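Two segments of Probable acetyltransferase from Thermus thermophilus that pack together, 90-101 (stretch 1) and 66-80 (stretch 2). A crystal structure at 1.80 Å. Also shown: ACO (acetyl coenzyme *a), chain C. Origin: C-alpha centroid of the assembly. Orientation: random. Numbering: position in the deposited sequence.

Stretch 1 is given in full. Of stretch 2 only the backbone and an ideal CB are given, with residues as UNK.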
# COMPACT_ATOMS: atom_id res chain seq x y z
N THR A 90 2.09 2.57 10.09
CA THR A 90 3.10 2.16 9.13
C THR A 90 2.38 1.68 7.92
O THR A 90 1.44 0.88 8.01
CB THR A 90 3.98 1.00 9.67
OG1 THR A 90 4.74 1.43 10.79
CG2 THR A 90 4.93 0.42 8.60
N LEU A 91 2.81 2.19 6.77
CA LEU A 91 2.32 1.74 5.47
C LEU A 91 3.24 0.57 5.05
O LEU A 91 4.46 0.73 4.89
CB LEU A 91 2.37 2.92 4.44
CG LEU A 91 1.93 2.62 2.98
CD1 LEU A 91 0.47 2.48 2.94
CD2 LEU A 91 2.41 3.82 2.09
N SER A 92 2.64 -0.63 4.86
CA SER A 92 3.38 -1.83 4.41
C SER A 92 3.30 -2.11 2.92
O SER A 92 4.16 -2.78 2.39
CB SER A 92 2.89 -3.09 5.19
OG SER A 92 1.53 -3.41 4.89
N LEU A 93 2.28 -1.58 2.26
CA LEU A 93 2.15 -1.74 0.81
C LEU A 93 1.27 -0.64 0.20
O LEU A 93 0.12 -0.42 0.63
CB LEU A 93 1.57 -3.13 0.48
CG LEU A 93 1.52 -3.52 -0.99
CD1 LEU A 93 2.91 -3.40 -1.65
CD2 LEU A 93 0.94 -4.94 -1.10
N LEU A 94 1.83 0.03 -0.81
CA LEU A 94 1.06 0.88 -1.73
C LEU A 94 1.38 0.41 -3.17
O LEU A 94 2.51 0.41 -3.61
CB LEU A 94 1.46 2.35 -1.55
CG LEU A 94 0.83 3.36 -2.52
CD1 LEU A 94 -0.74 3.37 -2.60
CD2 LEU A 94 1.34 4.79 -2.20
N LEU A 95 0.36 -0.06 -3.85
CA LEU A 95 0.53 -0.59 -5.18
C LEU A 95 -0.49 0.08 -6.14
O LEU A 95 -1.68 0.08 -5.87
CB LEU A 95 0.35 -2.12 -5.15
CG LEU A 95 0.37 -2.85 -6.51
CD1 LEU A 95 1.62 -2.48 -7.29
CD2 LEU A 95 0.32 -4.38 -6.29
N ILE A 96 -0.01 0.64 -7.24
CA ILE A 96 -0.89 1.09 -8.34
C ILE A 96 -0.71 0.09 -9.46
O ILE A 96 0.43 -0.27 -9.85
CB ILE A 96 -0.53 2.54 -8.81
CG1 ILE A 96 -0.59 3.56 -7.66
CG2 ILE A 96 -1.39 2.96 -10.02
CD1 ILE A 96 -2.00 3.67 -7.03
N ARG A 97 -1.83 -0.39 -10.00
CA ARG A 97 -1.85 -1.35 -11.08
C ARG A 97 -1.00 -0.81 -12.23
O ARG A 97 -1.05 0.39 -12.55
CB ARG A 97 -3.30 -1.55 -11.55
CG ARG A 97 -3.69 -2.93 -11.92
CD ARG A 97 -5.17 -2.99 -12.26
NE ARG A 97 -5.46 -2.44 -13.59
CZ ARG A 97 -6.69 -2.31 -14.10
NH1 ARG A 97 -7.76 -2.67 -13.39
NH2 ARG A 97 -6.85 -1.86 -15.35
N GLU A 98 -0.27 -1.71 -12.87
CA GLU A 98 0.87 -1.33 -13.66
C GLU A 98 0.46 -0.45 -14.85
O GLU A 98 1.16 0.52 -15.18
CB GLU A 98 1.60 -2.59 -14.11
CG GLU A 98 3.04 -2.42 -14.40
CD GLU A 98 3.76 -3.76 -14.55
OE1 GLU A 98 3.77 -4.57 -13.61
OE2 GLU A 98 4.33 -3.94 -15.61
N ASP A 99 -0.71 -0.73 -15.45
CA ASP A 99 -1.22 0.12 -16.53
C ASP A 99 -1.72 1.52 -16.12
O ASP A 99 -2.03 2.32 -17.00
CB ASP A 99 -2.30 -0.58 -17.37
CG ASP A 99 -3.52 -1.00 -16.57
OD1 ASP A 99 -3.59 -0.80 -15.33
OD2 ASP A 99 -4.43 -1.59 -17.19
N HIS A 100 -1.78 1.81 -14.82
CA HIS A 100 -2.24 3.11 -14.31
C HIS A 100 -1.16 3.89 -13.56
O HIS A 100 -1.43 4.92 -12.93
CB HIS A 100 -3.46 2.90 -13.39
CG HIS A 100 -4.74 2.64 -14.14
ND1 HIS A 100 -5.12 1.38 -14.55
CD2 HIS A 100 -5.72 3.48 -14.54
CE1 HIS A 100 -6.27 1.46 -15.20
NE2 HIS A 100 -6.66 2.73 -15.21
N GLN A 101 0.10 3.41 -13.65
CA GLN A 101 1.21 4.06 -12.98
C GLN A 101 1.61 5.37 -13.68
O GLN A 101 1.31 5.59 -14.86
CB GLN A 101 2.43 3.10 -12.82
CG GLN A 101 2.26 2.02 -11.74
CD GLN A 101 3.33 0.96 -11.69
OE1 GLN A 101 4.32 1.02 -12.43
NE2 GLN A 101 3.15 -0.04 -10.82
N UNK A 66 -9.00 -1.39 -1.25
CA UNK A 66 -8.93 -1.36 -2.70
C UNK A 66 -9.07 0.09 -3.22
O UNK A 66 -9.88 0.87 -2.69
CB UNK A 66 -10.02 -2.26 -3.30
N UNK A 67 -8.29 0.45 -4.22
CA UNK A 67 -8.27 1.80 -4.83
C UNK A 67 -9.04 1.77 -6.12
O UNK A 67 -8.77 0.94 -6.99
CB UNK A 67 -6.84 2.29 -5.08
N UNK A 68 -10.09 2.60 -6.19
CA UNK A 68 -11.04 2.53 -7.29
C UNK A 68 -11.04 3.82 -8.09
O UNK A 68 -11.06 4.90 -7.53
CB UNK A 68 -12.45 2.23 -6.77
N UNK A 69 -11.09 3.67 -9.39
CA UNK A 69 -11.53 4.80 -10.27
C UNK A 69 -12.88 4.38 -10.83
O UNK A 69 -12.95 3.54 -11.75
CB UNK A 69 -10.53 5.10 -11.39
N UNK A 70 -13.95 4.94 -10.29
CA UNK A 70 -15.30 4.49 -10.61
C UNK A 70 -15.43 3.04 -10.16
O UNK A 70 -15.20 2.75 -8.99
CB UNK A 70 -15.60 4.64 -12.10
N UNK A 71 -15.77 2.14 -11.09
CA UNK A 71 -15.89 0.69 -10.83
C UNK A 71 -14.62 -0.12 -11.03
O UNK A 71 -14.62 -1.35 -10.82
CB UNK A 71 -16.98 0.11 -11.74
N UNK A 72 -13.54 0.53 -11.45
CA UNK A 72 -12.35 -0.20 -11.81
C UNK A 72 -11.36 -0.21 -10.67
O UNK A 72 -10.96 0.85 -10.21
CB UNK A 72 -11.71 0.40 -13.07
N UNK A 73 -10.97 -1.42 -10.19
CA UNK A 73 -9.94 -1.50 -9.14
C UNK A 73 -8.57 -1.27 -9.75
O UNK A 73 -8.16 -2.04 -10.65
CB UNK A 73 -9.98 -2.85 -8.43
N UNK A 74 -7.86 -0.26 -9.25
CA UNK A 74 -6.62 0.19 -9.85
C UNK A 74 -5.46 0.23 -8.85
O UNK A 74 -4.37 0.68 -9.18
CB UNK A 74 -6.82 1.58 -10.47
N UNK A 75 -5.66 -0.32 -7.67
CA UNK A 75 -4.54 -0.43 -6.72
C UNK A 75 -5.00 -0.92 -5.38
O UNK A 75 -6.17 -1.31 -5.19
CB UNK A 75 -3.83 0.92 -6.55
N UNK A 76 -4.07 -0.87 -4.43
CA UNK A 76 -4.25 -1.45 -3.10
C UNK A 76 -3.36 -0.68 -2.13
O UNK A 76 -2.23 -0.35 -2.48
CB UNK A 76 -3.92 -2.94 -3.09
N UNK A 77 -3.86 -0.39 -0.93
CA UNK A 77 -3.10 0.32 0.10
C UNK A 77 -3.33 -0.43 1.43
O UNK A 77 -4.47 -0.73 1.77
CB UNK A 77 -3.52 1.79 0.20
N UNK A 78 -2.25 -0.73 2.15
CA UNK A 78 -2.35 -1.57 3.39
C UNK A 78 -1.47 -0.92 4.41
O UNK A 78 -0.29 -0.74 4.16
CB UNK A 78 -1.93 -3.02 3.16
N UNK A 79 -2.05 -0.54 5.53
CA UNK A 79 -1.34 0.07 6.66
C UNK A 79 -1.78 -0.56 8.00
O UNK A 79 -2.84 -1.21 8.11
CB UNK A 79 -1.59 1.58 6.68
N UNK A 80 -0.95 -0.37 9.00
CA UNK A 80 -1.21 -0.82 10.38
C UNK A 80 -1.04 0.37 11.35
O UNK A 80 0.05 0.97 11.46
CB UNK A 80 -0.27 -1.96 10.76
O5B ACO C . 4.22 9.93 -8.62
P1A ACO C . 2.82 9.13 -8.97
O1A ACO C . 2.58 9.25 -10.48
O2A ACO C . 1.81 9.46 -7.88
O3A ACO C . 3.33 7.61 -8.68
P2A ACO C . 2.47 6.30 -8.97
O4A ACO C . 3.21 5.58 -10.10
O5A ACO C . 1.02 6.62 -9.23
O6A ACO C . 2.70 5.55 -7.52
CBP ACO C . 4.11 3.69 -6.70
CCP ACO C . 3.99 5.20 -6.99
CDP ACO C . 3.10 3.41 -5.60
CEP ACO C . 5.50 3.31 -6.19
CAP ACO C . 3.77 2.87 -7.98
OAP ACO C . 4.73 3.15 -9.03
C9P ACO C . 3.79 1.37 -7.77
O9P ACO C . 2.79 0.75 -7.46
N8P ACO C . 4.96 0.76 -7.96
C7P ACO C . 5.13 -0.70 -7.88
C6P ACO C . 4.83 -1.29 -6.51
C5P ACO C . 5.70 -0.66 -5.44
O5P ACO C . 6.92 -0.46 -5.62
N4P ACO C . 5.07 -0.33 -4.30
C3P ACO C . 5.77 0.27 -3.19
C2P ACO C . 6.27 -0.79 -2.23
S1P ACO C . 7.09 -0.08 -0.80
C ACO C . 5.69 0.33 0.06
O ACO C . 4.62 0.10 -0.44
CH3 ACO C . 5.78 0.98 1.42

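Strand 90-96 runs antiparallel to backbone 72-80, with axes 4.6 Å apart at closest approach, so positions 75-80 can be read against bridge partners and 66-74 by reach.

Positions 66 and 68 have nothing of stretch 1 within 5.5 Å of the ideal CB, so the contact sets no preference; they are Leu66 and Phe68. Position 67 differs: its CB points toward stretch 1 and lies 5.4 Å from Ile96 CD1, with Leu94 CD1 farther on. A medium aliphatic group would suit. It is Leu67, whose CD1 reaches Ile96 CD1 at 4.0 Å and Leu94 CD1 at 4.1 Å.

At 69 the CB points toward stretch 1 but stays beyond 5.5 Å, so only a longer side chain could touch; Leu69 brings CD1 to 4.3 Å from His100 CD2. Position 70 has phi/psi of 62/-122, the second residue of a type II' turn. Positive phi favours glycine, and Gly70 is found. Position 71, out of reach and unconstrained, is Gln71.

The ideal CB of 72 lies 5.0 Å from Arg97 NH1, so an acidic or amide side chain would be apt. Glu72 forms a salt bridge, Arg97 NH1 donating to Glu72 OE2 at 2.9 Å and 170°, with the carboxylate oxygen at the guanidinium edge. At 73 the CB points sideways, and phi of -77° admits many residues, proline included. In Pro73 the carbonyl does the work: Arg97 NH1 to Pro73 O is a weak hydrogen bond of 2.8 Å, bent to 126°.

The CB of 74 sits 4.4 Å from His100 CG and 4.8 Å from Arg97 CB, a place for a compact apolar group. Val74 lays CG1 over the imidazole face, 3.8 Å from the centroid of the His100 ring and 5° off its normal, while Val74 O accepts from Arg97 N at 2.9 Å.

Position 75 is decisive: an ideal CB would fall 2.4 Å from Leu95 O, a clash, and 3.3 Å from Ile96 CD1. Glycine alone avoids both, and Gly75 pairs with Ile96 at a CA-CA distance of 4.3 Å.

Position 76 shares a sheet face with Leu93 and Leu95, where large apolar or aromatic groups fit. Tyr76 turns its ring edge to leucine, CD2 lying 3.9 Å from Leu93 CD2. On the other face, the ideal CB of 77 lies 4.3 Å from Leu94 CD1 and 4.9 Å from Leu91 CD1, inviting a branched aliphatic; Leu77 CG comes within 3.7 Å of Leu91 CD1.

The CB of 78 lies 3.9 Å from Ser92 OG, so a polar group would suit. Asp78 receives Tyr76 OH on OD2 at 2.8 Å, and water links OD1 to Ser92 OG. At the bulge, Asp78 O accepts from Ser92 N at 3.0 Å. Position 79, CB 3.4 Å from Thr90 O, favours a small residue: Ala79. The ideal CB of 80 lies 4.3 Å from Thr90 O, uncrowded, so many residues would fit; Lys80 N donates to Thr90 O at 2.9 Å.

Stretch 2 (66-80) LLFLGQEPVGYLDAK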
# COMPACT_ATOMS: atom_id res chain seq x y z
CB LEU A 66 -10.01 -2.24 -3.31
CG LEU A 66 -9.63 -3.67 -3.63
CD1 LEU A 66 -10.92 -4.35 -4.07
CD2 LEU A 66 -8.54 -3.83 -4.74
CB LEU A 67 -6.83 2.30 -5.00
CG LEU A 67 -5.92 2.23 -3.78
CD1 LEU A 67 -4.51 2.75 -4.11
CD2 LEU A 67 -6.49 3.00 -2.60
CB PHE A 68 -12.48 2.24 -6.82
CG PHE A 68 -12.76 0.76 -6.57
CD1 PHE A 68 -13.11 -0.11 -7.61
CD2 PHE A 68 -12.72 0.25 -5.28
CE1 PHE A 68 -13.39 -1.47 -7.37
CE2 PHE A 68 -13.03 -1.13 -5.00
CZ PHE A 68 -13.34 -1.98 -6.04
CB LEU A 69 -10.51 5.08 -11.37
CG LEU A 69 -9.22 5.82 -10.98
CD1 LEU A 69 -8.28 5.91 -12.17
CD2 LEU A 69 -9.46 7.20 -10.36
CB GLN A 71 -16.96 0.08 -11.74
CG GLN A 71 -18.33 0.57 -11.42
CD GLN A 71 -18.71 0.25 -10.00
OE1 GLN A 71 -18.58 1.10 -9.11
NE2 GLN A 71 -19.18 -0.99 -9.76
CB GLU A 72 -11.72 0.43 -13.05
CG GLU A 72 -10.63 -0.46 -13.71
CD GLU A 72 -11.18 -1.76 -14.35
OE1 GLU A 72 -12.40 -1.86 -14.62
OE2 GLU A 72 -10.36 -2.68 -14.58
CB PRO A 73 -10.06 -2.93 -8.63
CG PRO A 73 -10.67 -3.69 -9.73
CD PRO A 73 -11.40 -2.76 -10.65
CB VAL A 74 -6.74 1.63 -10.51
CG1 VAL A 74 -7.80 1.64 -11.59
CG2 VAL A 74 -7.03 2.70 -9.45
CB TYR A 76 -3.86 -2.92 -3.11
CG TYR A 76 -4.02 -3.61 -1.79
CD1 TYR A 76 -5.28 -3.78 -1.21
CD2 TYR A 76 -2.90 -4.13 -1.11
CE1 TYR A 76 -5.44 -4.44 0.02
CE2 TYR A 76 -3.05 -4.78 0.11
CZ TYR A 76 -4.34 -4.92 0.68
OH TYR A 76 -4.46 -5.57 1.91
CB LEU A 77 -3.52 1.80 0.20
CG LEU A 77 -2.84 2.75 1.22
CD1 LEU A 77 -2.91 4.21 0.76
CD2 LEU A 77 -3.46 2.58 2.66
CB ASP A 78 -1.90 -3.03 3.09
CG ASP A 78 -2.31 -4.05 4.18
OD1 ASP A 78 -2.45 -3.70 5.39
OD2 ASP A 78 -2.47 -5.24 3.82
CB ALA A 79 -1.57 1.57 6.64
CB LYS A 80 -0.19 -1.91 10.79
CG LYS A 80 -0.34 -2.47 12.20
CD LYS A 80 -1.70 -3.07 12.44
CE LYS A 80 -1.85 -3.56 13.86
NZ LYS A 80 -1.24 -4.91 14.04
O HOH W 1 -9.54 -2.56 -17.09
O HOH W 2 -0.23 -3.04 6.83
O HOH W 3 0.55 -5.73 3.49
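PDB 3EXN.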